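Local atomic coordinates of protein ApaG (Shewanella oneidensis, PDB entry 1TZA), a protein that is of uncharacterised function, but belongs to the ApaG family and carries an ApaG domain of the E-set, immunoglobulin-like beta-sandwich type. Residues Phe30-Thr35 and Tyr81-Gly86. Sequence-based numbering, arbitrary orientation.
Sequences FSYTIT and YQYTSG
The ring of Y32 lies beneath the backbone of the opposite strand, with S85 C 4.0 Å above its centre and G86 N above its rim on the same face. This follows from a first torsion of 56°, which sets CG between the backbone N and the carbonyl carbon and tips the ring under 81-86. At the ring edge Y83 OH comes near the plane, and a water lying in that plane joins Y32 OH (2.8 Å) to Y83 OH, which also hydrogen-bonds Y100. The Y83 ring runs alongside I34, its CE2 3.5 Å from I34 CB. An alanine in place of Y32 would probably open a gap beneath S85 and G86 and leave the bridging water without one of its tyrosine partners. The backbones pair as antiparallel strands, with two-way N-H to O bonds at Y32-S85 and I34-Y83; the Y32 N to S85 O bond is 3.0 Å. On the other face of the sheet T33 OG1 and T84 OG1 share a 2.7 Å hydrogen bond, while T33 CG2 packs against the aliphatic part of Q82. Strand 28-38 is the middle one of a three-stranded sheet, between 8-19 and 79-89, and W51 of strand 44-55 meets the Y32 ring from the facing sheet. The pairing thus illustrates how a beta-sandwich sheet divides its chemistry: I34 and Y83 pack toward the facing sheet, a water links two buried phenols, and S85 OG hydrogen-bonds E18 of the second subunit, whereas the outer face carries hydroxyls and an amide.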
loop_
_atom_site.group_PDB
_atom_site.type_symbol
_atom_site.label_atom_id
_atom_site.label_comp_id
_atom_site.label_asym_id
_atom_site.label_seq_id
_atom_site.Cartn_x
_atom_site.Cartn_y
_atom_site.Cartn_z
ATOM N N PHE A 30 -2.641 5.162 -1.855
ATOM C CA PHE A 30 -2.071 5.020 -3.189
ATOM C C PHE A 30 -0.825 4.151 -3.139
ATOM O O PHE A 30 -0.142 4.081 -2.125
ATOM C CB PHE A 30 -1.648 6.386 -3.742
ATOM C CG PHE A 30 -2.792 7.249 -4.195
ATOM C CD1 PHE A 30 -3.347 7.080 -5.469
ATOM C CD2 PHE A 30 -3.292 8.259 -3.368
ATOM C CE1 PHE A 30 -4.385 7.910 -5.914
ATOM C CE2 PHE A 30 -4.328 9.092 -3.801
ATOM C CZ PHE A 30 -4.873 8.918 -5.079
ATOM N N SER A 31 -0.532 3.489 -4.244
ATOM C CA SER A 31 0.681 2.706 -4.336
ATOM C C SER A 31 1.438 3.334 -5.494
ATOM O O SER A 31 0.826 3.908 -6.406
ATOM C CB SER A 31 0.392 1.240 -4.675
ATOM O OG SER A 31 -0.070 1.088 -6.010
ATOM N N TYR A 32 2.764 3.262 -5.433
ATOM C CA TYR A 32 3.597 3.754 -6.519
ATOM C C TYR A 32 4.714 2.737 -6.752
ATOM O O TYR A 32 5.282 2.185 -5.804
ATOM C CB TYR A 32 4.157 5.161 -6.227
ATOM C CG TYR A 32 4.954 5.316 -4.951
ATOM C CD1 TYR A 32 6.254 4.834 -4.851
ATOM C CD2 TYR A 32 4.408 5.971 -3.852
ATOM C CE1 TYR A 32 6.996 5.005 -3.687
ATOM C CE2 TYR A 32 5.127 6.151 -2.693
ATOM C CZ TYR A 32 6.425 5.667 -2.612
ATOM O OH TYR A 32 7.145 5.851 -1.457
ATOM N N THR A 33 4.980 2.466 -8.025
ATOM C CA THR A 33 6.015 1.519 -8.422
ATOM C C THR A 33 7.092 2.295 -9.164
ATOM O O THR A 33 6.869 2.798 -10.266
ATOM C CB THR A 33 5.434 0.419 -9.333
ATOM O OG1 THR A 33 4.401 -0.285 -8.629
ATOM C CG2 THR A 33 6.530 -0.571 -9.743
ATOM N N ILE A 34 8.256 2.402 -8.534
ATOM C CA ILE A 34 9.378 3.139 -9.087
ATOM C C ILE A 34 10.352 2.199 -9.786
ATOM O O ILE A 34 10.626 1.100 -9.307
ATOM C CB ILE A 34 10.160 3.890 -7.968
ATOM C CG1 ILE A 34 9.189 4.595 -7.012
ATOM C CG2 ILE A 34 11.112 4.916 -8.582
ATOM C CD1 ILE A 34 8.431 5.756 -7.607
ATOM N N THR A 35 10.857 2.638 -10.930
ATOM C CA THR A 35 11.840 1.871 -11.683
ATOM C C THR A 35 13.037 2.797 -11.778
ATOM O O THR A 35 12.927 3.921 -12.274
ATOM C CB THR A 35 11.357 1.516 -13.098
ATOM O OG1 THR A 35 10.217 0.648 -13.010
ATOM C CG2 THR A 35 12.470 0.803 -13.879
ATOM N N TYR A 81 16.095 -1.503 -11.515
ATOM C CA TYR A 81 15.617 -1.987 -10.225
ATOM C C TYR A 81 14.237 -1.412 -9.952
ATOM O O TYR A 81 14.047 -0.196 -9.965
ATOM C CB TYR A 81 16.586 -1.587 -9.101
ATOM C CG TYR A 81 16.043 -1.806 -7.701
ATOM C CD1 TYR A 81 15.197 -0.870 -7.109
ATOM C CD2 TYR A 81 16.357 -2.959 -6.977
ATOM C CE1 TYR A 81 14.675 -1.067 -5.835
ATOM C CE2 TYR A 81 15.838 -3.171 -5.696
ATOM C CZ TYR A 81 14.995 -2.216 -5.134
ATOM O OH TYR A 81 14.451 -2.399 -3.885
ATOM N N GLN A 82 13.283 -2.296 -9.692
ATOM C CA GLN A 82 11.916 -1.895 -9.425
ATOM C C GLN A 82 11.486 -2.216 -8.001
ATOM O O GLN A 82 11.901 -3.223 -7.420
ATOM C CB GLN A 82 10.969 -2.595 -10.396
ATOM C CG GLN A 82 9.500 -2.403 -10.069
ATOM C CD GLN A 82 8.584 -3.171 -11.003
ATOM O OE1 GLN A 82 8.471 -2.849 -12.187
ATOM N NE2 GLN A 82 7.925 -4.201 -10.472
ATOM N N TYR A 83 10.646 -1.349 -7.447
ATOM C CA TYR A 83 10.122 -1.537 -6.104
ATOM C C TYR A 83 8.785 -0.820 -5.984
ATOM O O TYR A 83 8.475 0.102 -6.748
ATOM C CB TYR A 83 11.109 -1.011 -5.063
ATOM C CG TYR A 83 10.998 0.457 -4.753
ATOM C CD1 TYR A 83 10.099 0.918 -3.784
ATOM C CD2 TYR A 83 11.824 1.386 -5.383
ATOM C CE1 TYR A 83 10.036 2.264 -3.443
ATOM C CE2 TYR A 83 11.765 2.736 -5.055
ATOM C CZ TYR A 83 10.874 3.168 -4.082
ATOM O OH TYR A 83 10.831 4.493 -3.735
ATOM N N THR A 84 7.990 -1.252 -5.018
ATOM C CA THR A 84 6.695 -0.654 -4.818
ATOM C C THR A 84 6.502 -0.254 -3.367
ATOM O O THR A 84 6.906 -0.971 -2.454
ATOM C CB THR A 84 5.588 -1.640 -5.232
ATOM O OG1 THR A 84 5.598 -1.785 -6.662
ATOM C CG2 THR A 84 4.210 -1.154 -4.755
ATOM N N SER A 85 5.902 0.912 -3.167
ATOM C CA SER A 85 5.601 1.411 -1.836
ATOM C C SER A 85 4.271 2.140 -1.964
ATOM O O SER A 85 3.539 1.899 -2.907
ATOM C CB SER A 85 6.685 2.362 -1.342
ATOM O OG SER A 85 6.438 2.719 0.011
ATOM N N GLY A 86 3.951 3.021 -1.029
ATOM C CA GLY A 86 2.687 3.723 -1.119
ATOM C C GLY A 86 2.593 4.909 -0.183
ATOM O O GLY A 86 3.519 5.198 0.575
HETATM O O HOH W 1 9.854 5.319 -1.392
#